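Local coordinates for protein ParB-C (Sulfolobus sp. NOB8H2, PDB 4RS7) that probably binds DNA through a histone-like fold as part of the archaeal machinery that segregates plasmid DNA, at residues E72-R75 and P76-L80; L3-L6 and Y7-M10; G20-T23 and E24-E28. All coordinates share one frame; numbering follows the deposited sequence.

How the interactions relate
Along the chain the order is interaction 2, interaction 3, interaction 1. Interaction 2 is the turns of helix 2-9, and interaction 3 is the start of the long helix 24-50; their centres lie 13 Å apart and they touch, Leu3, Leu6 and Tyr7 resting on Glu24 and Ala27. Interaction 1, at the end of helix 63-74, lies on the opposite side of the chain's centre, about 25 Å from interaction 2 and 31 Å from interaction 3 between centres. All three reach the second subunit, and Met10 of one chain packs on Glu72 of the other, so parts of this elongated, mainly helical chain on opposite sides of its centre take part in the histone-like dimer.

Interaction 1. Residues E72-R75 and P76-L80; sequences EMVR and PYFRL
The Phe78 ring has Val74 O over one face, 3.9 Å above its plane and offset toward the rim, while the Tyr77 ring passes obliquely by the carbonyl oxygens of Met73 and Val74. Both rings belong to the turn that ends helix 63-74: a short 3-10 stretch, followed by an inverse gamma turn centred on Phe78. Tyr77 N donates to Val74 O at 2.7 Å and Phe78 N to Arg75 O at 3.0 Å. Val74 CG2 meets the far end of the Phe78 ring at CZ, 3.5 Å away, and Val74 CB lies beside Tyr77 CD1. Arg75 turns at its second torsion (chi2 54°), which carries CD to within 4.2 Å of Phe78 CD1. These rings face the dimer partner: Phe78 stacks on Phe78 of the second subunit and meets its Tyr41 edge-to-face, and Tyr77 OH bonds to Trp34 O of that subunit. Arg79 folds back over the turn while its NH1 forms a salt bridge with Glu85. Its NE donates to Pro76 O at 2.9 Å, with that oxygen in the guanidinium plane and the donor nearly along the C=O axis.

Interaction 2. Residues L3-L6 and Y7-M10; sequences LESL and YRAM
Leu3 and Tyr7, one helical turn apart, lie side by side and point the same way, with Leu3 CB 4.0 Å from Tyr7 CE1 and Leu3 CD1 beside the phenolic OH. They form the apolar side of helix 2-9 together with Leu6, whose CD1 packs 3.9 Å from SE of the selenomethionine Met10. The Tyr7 ring is swung back along the helix, CG lying opposite the carbonyl carbon (chi1 -66°), and one face lies against Leu3 O, which sits 3.0 Å above the ring plane toward the rim. That same oxygen accepts the Tyr7 N-H at 2.9 Å, so it takes part in the helix hydrogen bonding while pressed against the ring. The i to i+4 bonds continue with Arg8 N to Glu4 O, Ala9 N to Ser5 O and Met10 N to Leu6 O, the last at 2.7 Å as the chain leaves the helix. Tyr7 also touches Lys14 and Val17 of helix 11-18 and Ala27 of helix 24-50; an alanine here would probably open a gap between these helices and leave Leu3 without its aromatic neighbour.

On the polar edge Arg8 bends at its third torsion (chi3 -63°) and sets one face of its guanidinium against Glu4 O, which lies 3.6 Å from the plane over its centre. A water in that plane accepts from Arg8 NH2 at 2.8 Å and also bonds Ser5 OG, which has a further partner in Ala1 O. The Glu4 carboxylate stays apart, OE2 lying 4.9 Å from Arg8 NH1. The guanidinium thus packs on a carbonyl and hydrogen-bonds a water, and any pull between Glu4 and Arg8 is probably a longer-range attraction.

Interaction 3. Residues G20-T23 and E24-E28; sequences GKLT and EKDAE
Leu22 and Thr23 make the forward contacts of this linker, in which the end of helix 11-18 passes into the start of helix 24-50. Gly20 closes the earlier helix with a Schellman motif; at its positive phi of 86° a CB would collide with the carbonyl oxygen of the residue before. Lys21 follows, its ammonium group paired with Glu19. Leu22 then crosses the Asp26 side chain at about a right angle, its CD2 lying 3.7 Å from Asp26 OD2 and also against Asp26 CB.

Thr23 is the N-cap of helix 24-50 and forms a capping box with Asp26. Its OG1 sits between the backbone N and the carbonyl carbon (chi1 77°), facing the first turn, where it accepts the Asp26 N-H at 2.9 Å in a fairly straight bond of 160°. In return Asp26 OD2 takes the Thr23 N-H at 3.0 Å, meeting it on the anti side and somewhat out of the carboxylate plane. Thr23 CG2 lies 3.4 Å from the same carboxylate oxygen, so the methyl flanks the box. Thr23 O receives Ala27 N at 2.9 Å, the first regular helical bond, and Glu24 O receives Glu28 N one residue later. Two N-H groups, one on each residue of the box, are thus satisfied by side chains, and the negative carboxylate at the N-terminal end of the helix is likely to be favoured by the helix dipole.

Leu22 rests on Leu16 and Val17 of helix 11-18 and on Ile59 of the second subunit, whose Arg58 makes a long, weak ion pair with Asp26. Ala27 packs against Val17 of helix 11-18 and, with Glu24, meets helix 2-9, placing the capped helix start beside both preceding helices.

Interaction 1. Residues E72-R75 and P76-L80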
loop_
_atom_site.group_PDB
_atom_site.type_symbol
_atom_site.label_atom_id
_atom_site.label_comp_id
_atom_site.label_asym_id
_atom_site.label_seq_id
_atom_site.Cartn_x
_atom_site.Cartn_y
_atom_site.Cartn_z
ATOM N N GLU A 72 -8.997 -7.302 4.377
ATOM C CA GLU A 72 -10.080 -7.527 3.428
ATOM C C GLU A 72 -10.312 -6.267 2.606
ATOM O O GLU A 72 -10.588 -6.341 1.408
ATOM C CB GLU A 72 -11.361 -7.937 4.155
ATOM C CG GLU A 72 -12.503 -8.335 3.236
ATOM C CD GLU A 72 -13.654 -8.965 3.999
ATOM O OE1 GLU A 72 -13.512 -10.124 4.438
ATOM O OE2 GLU A 72 -14.691 -8.298 4.177
HETATM N N MSE A 73 -10.186 -5.111 3.251
HETATM C CA MSE A 73 -10.410 -3.834 2.579
HETATM C C MSE A 73 -9.307 -3.474 1.584
HETATM O O MSE A 73 -9.593 -2.978 0.492
HETATM C CB MSE A 73 -10.561 -2.695 3.596
HETATM C CG MSE A 73 -10.693 -1.311 2.955
HETATM SE SE MSE A 73 -10.768 0.142 4.255
HETATM C CE MSE A 73 -12.610 -0.080 4.876
ATOM N N VAL A 74 -8.053 -3.721 1.954
ATOM C CA VAL A 74 -6.939 -3.141 1.200
ATOM C C VAL A 74 -6.087 -4.115 0.382
ATOM O O VAL A 74 -5.281 -3.684 -0.436
ATOM C CB VAL A 74 -6.014 -2.296 2.110
ATOM C CG1 VAL A 74 -6.833 -1.248 2.861
ATOM C CG2 VAL A 74 -5.245 -3.194 3.084
ATOM N N ARG A 75 -6.255 -5.416 0.591
ATOM C CA ARG A 75 -5.457 -6.388 -0.156
ATOM C C ARG A 75 -5.443 -6.137 -1.675
ATOM O O ARG A 75 -4.390 -6.210 -2.307
ATOM C CB ARG A 75 -5.899 -7.822 0.149
ATOM C CG ARG A 75 -5.284 -8.861 -0.784
ATOM C CD ARG A 75 -3.762 -8.757 -0.827
ATOM N NE ARG A 75 -3.181 -9.719 -1.759
ATOM C CZ ARG A 75 -2.967 -9.482 -3.050
ATOM N NH1 ARG A 75 -3.281 -8.306 -3.577
ATOM N NH2 ARG A 75 -2.437 -10.423 -3.818
ATOM N N PRO A 76 -6.612 -5.848 -2.268
ATOM C CA PRO A 76 -6.630 -5.583 -3.713
ATOM C C PRO A 76 -5.772 -4.383 -4.117
ATOM O O PRO A 76 -5.425 -4.254 -5.289
ATOM C CB PRO A 76 -8.109 -5.288 -3.994
ATOM C CG PRO A 76 -8.845 -5.994 -2.908
ATOM C CD PRO A 76 -7.966 -5.857 -1.693
ATOM N N TYR A 77 -5.434 -3.527 -3.156
ATOM C CA TYR A 77 -4.645 -2.326 -3.430
ATOM C C TYR A 77 -3.138 -2.567 -3.329
ATOM O O TYR A 77 -2.344 -1.709 -3.715
ATOM C CB TYR A 77 -5.031 -1.206 -2.462
ATOM C CG TYR A 77 -6.490 -0.802 -2.515
ATOM C CD1 TYR A 77 -7.154 -0.404 -1.362
ATOM C CD2 TYR A 77 -7.196 -0.799 -3.711
ATOM C CE1 TYR A 77 -8.480 -0.026 -1.392
ATOM C CE2 TYR A 77 -8.530 -0.417 -3.752
ATOM C CZ TYR A 77 -9.164 -0.032 -2.585
ATOM O OH TYR A 77 -10.486 0.349 -2.600
ATOM N N PHE A 78 -2.755 -3.719 -2.787
ATOM C CA PHE A 78 -1.344 -4.060 -2.603
ATOM C C PHE A 78 -0.751 -4.553 -3.918
ATOM O O PHE A 78 -0.436 -5.734 -4.067
ATOM C CB PHE A 78 -1.180 -5.147 -1.534
ATOM C CG PHE A 78 -1.419 -4.671 -0.122
ATOM C CD1 PHE A 78 -1.676 -5.583 0.890
ATOM C CD2 PHE A 78 -1.367 -3.326 0.199
ATOM C CE1 PHE A 78 -1.884 -5.162 2.194
ATOM C CE2 PHE A 78 -1.574 -2.899 1.500
ATOM C CZ PHE A 78 -1.833 -3.815 2.497
ATOM N N ARG A 79 -0.613 -3.643 -4.876
ATOM C CA ARG A 79 -0.134 -3.998 -6.202
ATOM C C ARG A 79 0.369 -2.756 -6.915
ATOM O O ARG A 79 0.186 -1.639 -6.435
ATOM C CB ARG A 79 -1.271 -4.629 -7.015
ATOM C CG ARG A 79 -2.420 -3.666 -7.308
ATOM C CD ARG A 79 -3.639 -4.373 -7.911
ATOM N NE ARG A 79 -4.789 -3.472 -7.973
ATOM C CZ ARG A 79 -5.021 -2.618 -8.965
ATOM N NH1 ARG A 79 -4.192 -2.550 -9.997
ATOM N NH2 ARG A 79 -6.088 -1.835 -8.930
ATOM N N LEU A 80 1.013 -2.951 -8.061
ATOM C CA LEU A 80 1.366 -1.830 -8.915
ATOM C C LEU A 80 0.168 -1.526 -9.807
ATOM O O LEU A 80 -0.210 -2.355 -10.634
ATOM C CB LEU A 80 2.585 -2.171 -9.778
ATOM C CG LEU A 80 3.091 -1.073 -10.718
ATOM C CD1 LEU A 80 3.476 0.186 -9.938
ATOM C CD2 LEU A 80 4.274 -1.577 -11.525
#

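Interaction 2. Residues L3-L6 and Y7-M10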
loop_
_atom_site.group_PDB
_atom_site.type_symbol
_atom_site.label_atom_id
_atom_site.label_comp_id
_atom_site.label_asym_id
_atom_site.label_seq_id
_atom_site.Cartn_x
_atom_site.Cartn_y
_atom_site.Cartn_z
ATOM N N LEU A 3 23.069 3.549 1.681
ATOM C CA LEU A 3 23.141 2.571 0.600
ATOM C C LEU A 3 23.229 1.139 1.112
ATOM O O LEU A 3 22.715 0.215 0.484
ATOM C CB LEU A 3 24.304 2.879 -0.346
ATOM C CG LEU A 3 24.179 4.204 -1.097
ATOM C CD1 LEU A 3 25.288 4.343 -2.123
ATOM C CD2 LEU A 3 22.817 4.302 -1.770
ATOM N N GLU A 4 23.874 0.950 2.255
ATOM C CA GLU A 4 23.983 -0.387 2.816
ATOM C C GLU A 4 22.614 -0.913 3.239
ATOM O O GLU A 4 22.314 -2.092 3.059
ATOM C CB GLU A 4 24.960 -0.419 3.987
ATOM C CG GLU A 4 25.811 -1.674 4.005
ATOM C CD GLU A 4 26.446 -1.957 2.651
ATOM O OE1 GLU A 4 26.997 -1.014 2.042
ATOM O OE2 GLU A 4 26.383 -3.117 2.189
ATOM N N SER A 5 21.790 -0.038 3.806
ATOM C CA SER A 5 20.440 -0.424 4.202
ATOM C C SER A 5 19.623 -0.766 2.963
ATOM O O SER A 5 18.929 -1.780 2.926
ATOM C CB SER A 5 19.762 0.697 4.989
ATOM O OG SER A 5 20.375 0.874 6.253
ATOM N N LEU A 6 19.726 0.085 1.949
ATOM C CA LEU A 6 19.017 -0.127 0.691
ATOM C C LEU A 6 19.386 -1.470 0.063
ATOM O O LEU A 6 18.513 -2.225 -0.368
ATOM C CB LEU A 6 19.319 1.008 -0.286
ATOM C CG LEU A 6 18.704 0.845 -1.678
ATOM C CD1 LEU A 6 17.186 0.969 -1.604
ATOM C CD2 LEU A 6 19.284 1.860 -2.650
ATOM N N TYR A 7 20.681 -1.767 0.017
ATOM C CA TYR A 7 21.157 -3.001 -0.603
ATOM C C TYR A 7 20.656 -4.246 0.119
ATOM O O TYR A 7 20.349 -5.256 -0.515
ATOM C CB TYR A 7 22.683 -3.009 -0.686
ATOM C CG TYR A 7 23.244 -1.957 -1.615
ATOM C CD1 TYR A 7 24.528 -1.459 -1.436
ATOM C CD2 TYR A 7 22.490 -1.464 -2.674
ATOM C CE1 TYR A 7 25.046 -0.498 -2.283
ATOM C CE2 TYR A 7 23.000 -0.503 -3.527
ATOM C CZ TYR A 7 24.279 -0.023 -3.324
ATOM O OH TYR A 7 24.797 0.932 -4.167
ATOM N N ARG A 8 20.582 -4.184 1.446
ATOM C CA ARG A 8 20.047 -5.306 2.210
ATOM C C ARG A 8 18.568 -5.516 1.909
ATOM O O ARG A 8 18.101 -6.652 1.796
ATOM C CB ARG A 8 20.265 -5.110 3.715
ATOM C CG ARG A 8 21.674 -5.459 4.188
ATOM C CD ARG A 8 21.772 -5.444 5.709
ATOM N NE ARG A 8 21.511 -4.116 6.255
ATOM C CZ ARG A 8 22.454 -3.217 6.521
ATOM N NH1 ARG A 8 23.731 -3.502 6.295
ATOM N NH2 ARG A 8 22.122 -2.033 7.018
ATOM N N ALA A 9 17.836 -4.414 1.772
ATOM C CA ALA A 9 16.402 -4.480 1.515
ATOM C C ALA A 9 16.096 -4.803 0.055
ATOM O O ALA A 9 15.077 -5.421 -0.245
ATOM C CB ALA A 9 15.727 -3.179 1.924
HETATM N N MSE A 10 16.983 -4.392 -0.848
HETATM C CA MSE A 10 16.747 -4.569 -2.275
HETATM C C MSE A 10 17.952 -5.191 -2.985
HETATM O O MSE A 10 18.757 -4.481 -3.593
HETATM C CB MSE A 10 16.369 -3.230 -2.923
HETATM C CG MSE A 10 15.161 -2.549 -2.272
HETATM SE SE MSE A 10 14.418 -1.096 -3.337
HETATM C CE MSE A 10 13.901 -2.141 -4.912
HETATM O O HOH W 1 19.438 -1.711 7.643
#

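Interaction 3. Residues G20-T23 and E24-E28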
loop_
_atom_site.group_PDB
_atom_site.type_symbol
_atom_site.label_atom_id
_atom_site.label_comp_id
_atom_site.label_asym_id
_atom_site.label_seq_id
_atom_site.Cartn_x
_atom_site.Cartn_y
_atom_site.Cartn_z
ATOM N N GLY A 20 27.382 -2.814 -12.801
ATOM C CA GLY A 20 27.792 -1.596 -13.472
ATOM C C GLY A 20 26.689 -0.899 -14.254
ATOM O O GLY A 20 26.963 0.052 -14.979
ATOM N N LYS A 21 25.447 -1.356 -14.109
ATOM C CA LYS A 21 24.325 -0.776 -14.856
ATOM C C LYS A 21 23.710 0.437 -14.158
ATOM O O LYS A 21 23.184 1.342 -14.808
ATOM C CB LYS A 21 23.241 -1.828 -15.116
ATOM C CG LYS A 21 23.714 -3.021 -15.926
ATOM C CD LYS A 21 22.669 -4.122 -15.947
ATOM C CE LYS A 21 23.211 -5.385 -16.602
ATOM N NZ LYS A 21 22.331 -6.563 -16.346
ATOM N N LEU A 22 23.759 0.442 -12.832
ATOM C CA LEU A 22 23.281 1.586 -12.068
ATOM C C LEU A 22 24.441 2.244 -11.341
ATOM O O LEU A 22 25.243 1.567 -10.699
ATOM C CB LEU A 22 22.203 1.162 -11.064
ATOM C CG LEU A 22 20.797 0.935 -11.618
ATOM C CD1 LEU A 22 19.856 0.422 -10.532
ATOM C CD2 LEU A 22 20.259 2.217 -12.239
ATOM N N THR A 23 24.533 3.563 -11.447
ATOM C CA THR A 23 25.588 4.296 -10.763
ATOM C C THR A 23 25.238 4.447 -9.289
ATOM O O THR A 23 24.086 4.251 -8.886
ATOM C CB THR A 23 25.800 5.692 -11.373
ATOM O OG1 THR A 23 24.763 6.575 -10.927
ATOM C CG2 THR A 23 25.790 5.620 -12.897
ATOM N N GLU A 24 26.234 4.800 -8.487
ATOM C CA GLU A 24 26.025 4.994 -7.061
ATOM C C GLU A 24 25.064 6.152 -6.801
ATOM O O GLU A 24 24.221 6.074 -5.910
ATOM C CB GLU A 24 27.360 5.216 -6.346
ATOM C CG GLU A 24 27.257 5.280 -4.831
ATOM C CD GLU A 24 28.617 5.255 -4.156
ATOM O OE1 GLU A 24 29.309 4.219 -4.254
ATOM O OE2 GLU A 24 28.993 6.271 -3.531
ATOM N N LYS A 25 25.184 7.223 -7.583
ATOM C CA LYS A 25 24.242 8.334 -7.480
ATOM C C LYS A 25 22.839 7.858 -7.827
ATOM O O LYS A 25 21.862 8.275 -7.207
ATOM C CB LYS A 25 24.641 9.497 -8.391
ATOM C CG LYS A 25 25.371 10.625 -7.679
ATOM C CD LYS A 25 25.037 11.973 -8.303
ATOM C CE LYS A 25 23.554 12.293 -8.160
ATOM N NZ LYS A 25 23.184 13.600 -8.776
ATOM N N ASP A 26 22.745 6.988 -8.829
ATOM C CA ASP A 26 21.479 6.350 -9.166
ATOM C C ASP A 26 20.898 5.666 -7.934
ATOM O O ASP A 26 19.726 5.844 -7.610
ATOM C CB ASP A 26 21.667 5.311 -10.277
ATOM C CG ASP A 26 21.827 5.935 -11.652
ATOM O OD1 ASP A 26 21.387 7.088 -11.844
ATOM O OD2 ASP A 26 22.382 5.258 -12.548
ATOM N N ALA A 27 21.727 4.876 -7.255
ATOM C CA ALA A 27 21.293 4.140 -6.072
ATOM C C ALA A 27 20.854 5.084 -4.953
ATOM O O ALA A 27 19.964 4.752 -4.166
ATOM C CB ALA A 27 22.401 3.211 -5.585
ATOM N N GLU A 28 21.485 6.254 -4.890
ATOM C CA GLU A 28 21.146 7.268 -3.893
ATOM C C GLU A 28 19.728 7.786 -4.101
ATOM O O GLU A 28 19.002 8.041 -3.139
ATOM C CB GLU A 28 22.144 8.431 -3.938
ATOM C CG GLU A 28 23.554 8.052 -3.513
ATOM C CD GLU A 28 24.513 9.230 -3.510
ATOM O OE1 GLU A 28 24.137 10.317 -3.999
ATOM O OE2 GLU A 28 25.646 9.066 -3.013
#